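Local coordinates for protein titin (Homo sapiens, PDB 5JDD) that acts as a giant elastic protein of the muscle sarcomere, whose I-band immunoglobulin domains, linked in tandem, probably help to set passive stiffness, at residues Thr105-Phe110 against Ile148-Ser153; Glu155-Tyr160 against Leu173-Ile178. One frame throughout, in Å; residues are numbered along the deposited sequence.

Contact 1 of 2, residues Thr105-Phe110 against Ile148-Ser153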
loop_
_atom_site.group_PDB
_atom_site.type_symbol
_atom_site.label_atom_id
_atom_site.label_comp_id
_atom_site.label_asym_id
_atom_site.label_seq_id
_atom_site.Cartn_x
_atom_site.Cartn_y
_atom_site.Cartn_z
ATOM N N THR A 105 -17.566 -4.840 -5.496
ATOM C CA THR A 105 -17.533 -3.884 -6.621
ATOM C C THR A 105 -16.932 -2.514 -6.287
ATOM O O THR A 105 -16.570 -1.754 -7.193
ATOM C CB THR A 105 -18.891 -3.690 -7.371
ATOM O OG1 THR A 105 -19.741 -2.800 -6.631
ATOM C CG2 THR A 105 -19.593 -5.032 -7.632
ATOM N N LYS A 106 -16.809 -2.194 -5.004
ATOM C CA LYS A 106 -16.246 -0.897 -4.636
ATOM C C LYS A 106 -14.734 -0.975 -4.425
ATOM O O LYS A 106 -14.153 -2.055 -4.412
ATOM C CB LYS A 106 -16.963 -0.317 -3.409
ATOM C CG LYS A 106 -18.451 -0.052 -3.672
ATOM C CD LYS A 106 -19.114 0.657 -2.497
ATOM C CE LYS A 106 -18.641 2.101 -2.381
ATOM N NZ LYS A 106 -19.361 2.813 -1.267
ATOM N N THR A 107 -14.105 0.182 -4.270
ATOM C CA THR A 107 -12.659 0.268 -4.160
ATOM C C THR A 107 -12.225 0.195 -2.701
ATOM O O THR A 107 -12.845 0.818 -1.832
ATOM C CB THR A 107 -12.174 1.595 -4.759
ATOM O OG1 THR A 107 -12.547 1.650 -6.146
ATOM C CG2 THR A 107 -10.669 1.739 -4.628
ATOM N N ALA A 108 -11.171 -0.576 -2.436
ATOM C CA ALA A 108 -10.592 -0.667 -1.100
ATOM C C ALA A 108 -9.229 -0.006 -1.119
ATOM O O ALA A 108 -8.524 -0.038 -2.122
ATOM C CB ALA A 108 -10.444 -2.118 -0.671
ATOM N N SER A 109 -8.837 0.588 -0.005
ATOM C CA SER A 109 -7.501 1.143 0.066
ATOM C C SER A 109 -6.839 0.920 1.416
ATOM O O SER A 109 -7.475 0.913 2.473
ATOM C CB SER A 109 -7.496 2.620 -0.318
ATOM O OG SER A 109 -8.244 3.392 0.589
ATOM N N PHE A 110 -5.534 0.680 1.345
ATOM C CA PHE A 110 -4.696 0.560 2.531
ATOM C C PHE A 110 -3.608 1.601 2.457
ATOM O O PHE A 110 -3.100 1.895 1.374
ATOM C CB PHE A 110 -4.025 -0.819 2.595
ATOM C CG PHE A 110 -4.974 -1.934 2.889
ATOM C CD1 PHE A 110 -5.408 -2.165 4.189
ATOM C CD2 PHE A 110 -5.441 -2.747 1.871
ATOM C CE1 PHE A 110 -6.305 -3.190 4.471
ATOM C CE2 PHE A 110 -6.339 -3.778 2.138
ATOM C CZ PHE A 110 -6.773 -4.003 3.439
ATOM N N ILE A 148 -4.241 0.492 -3.559
ATOM C CA ILE A 148 -5.639 0.665 -3.929
ATOM C C ILE A 148 -6.103 -0.564 -4.705
ATOM O O ILE A 148 -5.462 -0.971 -5.683
ATOM C CB ILE A 148 -5.830 1.931 -4.757
ATOM C CG1 ILE A 148 -5.411 3.147 -3.928
ATOM C CG2 ILE A 148 -7.273 2.071 -5.206
ATOM C CD1 ILE A 148 -4.995 4.332 -4.757
ATOM N N ILE A 149 -7.183 -1.176 -4.230
ATOM C CA ILE A 149 -7.714 -2.395 -4.837
ATOM C C ILE A 149 -9.040 -2.083 -5.502
ATOM O O ILE A 149 -10.025 -1.767 -4.832
ATOM C CB ILE A 149 -7.899 -3.512 -3.791
ATOM C CG1 ILE A 149 -6.592 -3.753 -3.034
ATOM C CG2 ILE A 149 -8.340 -4.808 -4.455
ATOM C CD1 ILE A 149 -6.735 -4.734 -1.892
ATOM N N MET A 150 -9.063 -2.178 -6.827
ATOM C CA MET A 150 -10.251 -1.821 -7.596
ATOM C C MET A 150 -11.230 -2.975 -7.728
ATOM O O MET A 150 -10.839 -4.139 -7.700
ATOM C CB MET A 150 -9.851 -1.383 -9.010
ATOM C CG MET A 150 -8.784 -0.309 -9.090
ATOM S SD MET A 150 -9.290 1.216 -8.292
ATOM C CE MET A 150 -10.769 1.608 -9.224
ATOM N N ASN A 151 -12.506 -2.631 -7.873
ATOM C CA ASN A 151 -13.550 -3.599 -8.216
ATOM C C ASN A 151 -13.488 -4.850 -7.349
ATOM O O ASN A 151 -13.334 -5.967 -7.850
ATOM C CB ASN A 151 -13.463 -3.973 -9.701
ATOM C CG ASN A 151 -14.654 -4.794 -10.165
ATOM O OD1 ASN A 151 -15.735 -4.737 -9.572
ATOM N ND2 ASN A 151 -14.457 -5.572 -11.224
ATOM N N THR A 152 -13.606 -4.660 -6.040
ATOM C CA THR A 152 -13.410 -5.769 -5.111
ATOM C C THR A 152 -14.412 -6.898 -5.299
ATOM O O THR A 152 -15.575 -6.691 -5.678
ATOM C CB THR A 152 -13.442 -5.330 -3.641
ATOM O OG1 THR A 152 -14.678 -4.656 -3.367
ATOM C CG2 THR A 152 -12.251 -4.414 -3.325
ATOM N N SER A 153 -13.936 -8.106 -5.024
ATOM C CA SER A 153 -14.792 -9.284 -4.990
ATOM C C SER A 153 -14.383 -10.132 -3.798
ATOM O O SER A 153 -13.386 -9.830 -3.129
ATOM C CB SER A 153 -14.652 -10.071 -6.292
ATOM O OG SER A 153 -13.356 -10.637 -6.389
HETATM O O HOH W 1 -13.838 -0.172 -7.855
HETATM O O HOH W 2 -16.679 -2.023 -9.934
#
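T152 grips the carbonyl oxygen of K106 with two donors that arrive from opposite faces of the carbonyl plane: its OG1 lies 2.9 Å from K106 O, and its backbone N reaches the same O at 3.1 Å. The hydroxyl can do this because OG1 sits between the backbone N and the carbonyl carbon (chi1 56°). The same torsion leaves CG2 beside the backbone N, where it packs on A108, with T152 CG2 to A108 CB at 3.9 Å. Both side chains also meet V102, on the interior side of the domain. The carbonyl of T152 is used too, taking a nearly straight bond (172°) from the backbone, T105 N to T152 O, 2.7 Å. Further along, A108 and I149 exchange backbone hydrogen bonds as an antiparallel pair. These join strands 108-114 and 144-149, the B and E strands of the immunoglobulin sandwich, and the loop residues beyond carry the pairing on past the strand ends. On the interior side, the CD1 methyl of I149 comes to the edge of the F110 ring, near its plane, with F110 CE2 4.2 Å from I149 CD1. On the other side T107 crosses I148 obliquely, methyl against methyl, and the fit is tight: T107 CG2 to I148 CG2 is 3.5 Å. M150, bent at chi2 and chi3, lies alongside T107 and points the same way, its CE 3.6 Å from T107 OG1. That hydroxyl also bonds a water, which donates to T105 O and accepts from N151 N. The polar ends of T105 and K106 turn to the next domain: T105 OG1 bonds S207 N, and K106 NZ bonds E204 O.

Contact 2 of 2, residues Glu155-Tyr160 against Leu173-Ile178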
loop_
_atom_site.group_PDB
_atom_site.type_symbol
_atom_site.label_atom_id
_atom_site.label_comp_id
_atom_site.label_asym_id
_atom_site.label_seq_id
_atom_site.Cartn_x
_atom_site.Cartn_y
_atom_site.Cartn_z
ATOM N N GLU A 155 -12.846 -12.814 -3.575
ATOM C CA GLU A 155 -11.477 -13.291 -3.697
ATOM C C GLU A 155 -10.446 -12.309 -3.160
ATOM O O GLU A 155 -9.323 -12.702 -2.867
ATOM C CB GLU A 155 -11.157 -13.601 -5.163
ATOM C CG GLU A 155 -11.866 -14.823 -5.745
ATOM C CD GLU A 155 -13.279 -14.541 -6.232
ATOM O OE1 GLU A 155 -13.727 -13.371 -6.200
ATOM O OE2 GLU A 155 -13.952 -15.501 -6.658
ATOM N N ASP A 156 -10.813 -11.037 -3.048
ATOM C CA ASP A 156 -9.871 -10.031 -2.554
ATOM C C ASP A 156 -9.795 -9.998 -1.032
ATOM O O ASP A 156 -8.894 -9.382 -0.470
ATOM C CB ASP A 156 -10.224 -8.635 -3.088
ATOM C CG ASP A 156 -10.163 -8.553 -4.600
ATOM O OD1 ASP A 156 -9.196 -9.086 -5.195
ATOM O OD2 ASP A 156 -11.089 -7.969 -5.205
ATOM N N SER A 157 -10.738 -10.645 -0.357
ATOM C CA SER A 157 -10.671 -10.735 1.100
ATOM C C SER A 157 -9.423 -11.528 1.478
ATOM O O SER A 157 -9.269 -12.686 1.077
ATOM C CB SER A 157 -11.917 -11.419 1.673
ATOM O OG SER A 157 -13.098 -10.716 1.311
ATOM N N ALA A 158 -8.538 -10.895 2.242
ATOM C CA ALA A 158 -7.219 -11.443 2.520
ATOM C C ALA A 158 -6.491 -10.559 3.506
ATOM O O ALA A 158 -6.989 -9.496 3.903
ATOM C CB ALA A 158 -6.407 -11.529 1.227
ATOM N N GLU A 159 -5.297 -10.999 3.889
ATOM C CA GLU A 159 -4.416 -10.188 4.703
ATOM C C GLU A 159 -3.391 -9.537 3.799
ATOM O O GLU A 159 -2.709 -10.221 3.037
ATOM C CB GLU A 159 -3.707 -11.027 5.758
ATOM C CG GLU A 159 -2.741 -10.204 6.596
ATOM C CD GLU A 159 -2.219 -10.968 7.789
ATOM O OE1 GLU A 159 -1.583 -12.023 7.581
ATOM O OE2 GLU A 159 -2.450 -10.513 8.931
ATOM N N TYR A 160 -3.284 -8.214 3.886
ATOM C CA TYR A 160 -2.352 -7.447 3.068
ATOM C C TYR A 160 -1.235 -6.906 3.935
ATOM O O TYR A 160 -1.466 -6.454 5.053
ATOM C CB TYR A 160 -3.096 -6.325 2.332
ATOM C CG TYR A 160 -4.045 -6.869 1.294
ATOM C CD1 TYR A 160 -3.632 -7.055 -0.019
ATOM C CD2 TYR A 160 -5.345 -7.218 1.627
ATOM C CE1 TYR A 160 -4.490 -7.574 -0.974
ATOM C CE2 TYR A 160 -6.219 -7.733 0.676
ATOM C CZ TYR A 160 -5.775 -7.912 -0.618
ATOM O OH TYR A 160 -6.617 -8.419 -1.568
ATOM N N LEU A 173 -8.670 -7.121 4.627
ATOM C CA LEU A 173 -9.803 -6.651 3.845
ATOM C C LEU A 173 -10.876 -7.723 3.908
ATOM O O LEU A 173 -10.606 -8.909 3.662
ATOM C CB LEU A 173 -9.401 -6.438 2.385
ATOM C CG LEU A 173 -10.562 -6.193 1.412
ATOM C CD1 LEU A 173 -11.315 -4.929 1.762
ATOM C CD2 LEU A 173 -10.034 -6.098 -0.006
ATOM N N THR A 174 -12.087 -7.310 4.261
ATOM C CA THR A 174 -13.256 -8.161 4.168
ATOM C C THR A 174 -14.215 -7.552 3.151
ATOM O O THR A 174 -14.724 -6.461 3.362
ATOM C CB THR A 174 -13.960 -8.270 5.525
ATOM O OG1 THR A 174 -13.024 -8.732 6.516
ATOM C CG2 THR A 174 -15.138 -9.223 5.442
ATOM N N VAL A 175 -14.428 -8.240 2.037
ATOM C CA VAL A 175 -15.339 -7.766 0.999
ATOM C C VAL A 175 -16.750 -8.277 1.292
ATOM O O VAL A 175 -16.977 -9.485 1.373
ATOM C CB VAL A 175 -14.868 -8.212 -0.385
ATOM C CG1 VAL A 175 -15.817 -7.692 -1.467
ATOM C CG2 VAL A 175 -13.464 -7.692 -0.633
ATOM N N THR A 176 -17.682 -7.350 1.472
ATOM C CA THR A 176 -19.015 -7.681 1.962
ATOM C C THR A 176 -20.044 -7.771 0.839
ATOM O O THR A 176 -19.917 -7.105 -0.195
ATOM C CB THR A 176 -19.466 -6.665 3.028
ATOM O OG1 THR A 176 -19.364 -5.346 2.492
ATOM C CG2 THR A 176 -18.592 -6.774 4.275
ATOM N N PRO A 177 -21.071 -8.605 1.022
ATOM C CA PRO A 177 -22.003 -8.887 -0.073
ATOM C C PRO A 177 -23.042 -7.798 -0.284
ATOM O O PRO A 177 -23.600 -7.277 0.689
ATOM C CB PRO A 177 -22.690 -10.181 0.382
ATOM C CG PRO A 177 -22.626 -10.122 1.877
ATOM C CD PRO A 177 -21.289 -9.490 2.182
ATOM N N ILE A 178 -23.296 -7.441 -1.539
ATOM C CA ILE A 178 -24.427 -6.572 -1.829
ATOM C C ILE A 178 -25.720 -7.307 -1.506
ATOM O O ILE A 178 -25.861 -8.501 -1.782
ATOM C CB ILE A 178 -24.420 -6.113 -3.292
ATOM C CG1 ILE A 178 -23.211 -5.203 -3.522
ATOM C CG2 ILE A 178 -25.740 -5.381 -3.651
ATOM C CD1 ILE A 178 -22.848 -5.040 -4.966
HETATM O O HOH W 3 -15.568 -11.839 1.159
#
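L173 packs its side chain against Y160 and D156, and this is the tight, buried half of the contact. Its CB comes up to the tyrosine ring, with Y160 CE2 3.8 Å from L173 CB, the two side chains crossing at a slant. CG is anti to the backbone N (chi1 169°); from it the CD2 methyl reaches the backbone of D156, L173 CD2 to D156 O 3.5 Å. L173 N gives a nearly linear bond to A158 O, 3.0 Å long. The return bond, A158 N to L173 O, is longer, 3.2 Å, and bent to 141°. Beyond it a side chain takes over, on the solvent side of the contact. The hydroxyl S157 OG, held beside its own backbone N, accepts from V175 N at 2.9 Å and in a nearly straight line (169°). V175 CG2 lies close to the same oxygen, and a water links S157 OG to V175 O. The D156 carboxylate turns elsewhere, pairing with K135 and taking a bond from S153 N. What fixes the ring of Y160 is its own OH, which donates to D156 O over 2.7 Å, in the carbonyl plane and on a lone pair. This bond back to the residue four earlier is the tyrosine corner, at the entry to the F strand of immunoglobulin domains.

Both contacts belong to the middle immunoglobulin domain and lie on its two facing sheets: contact 1 pairs the B and E strands of one, contact 2 the F and G strands of the other, and the chain passes directly from the E side of the first to the F side of the second. They meet in the core, where the F110 ring packs on Y160 and L173, and I149 CD1 reaches Y160 as well. Away from that core their chemistry parts. Contact 1 runs out into loops with several backbone bonds and polar ends reaching the next domain; contact 2 buries less surface and has two backbone bonds, one bent; the S157 hydroxyl adds a third across it, and the Y160 hydroxyl ties 155-160 to itself.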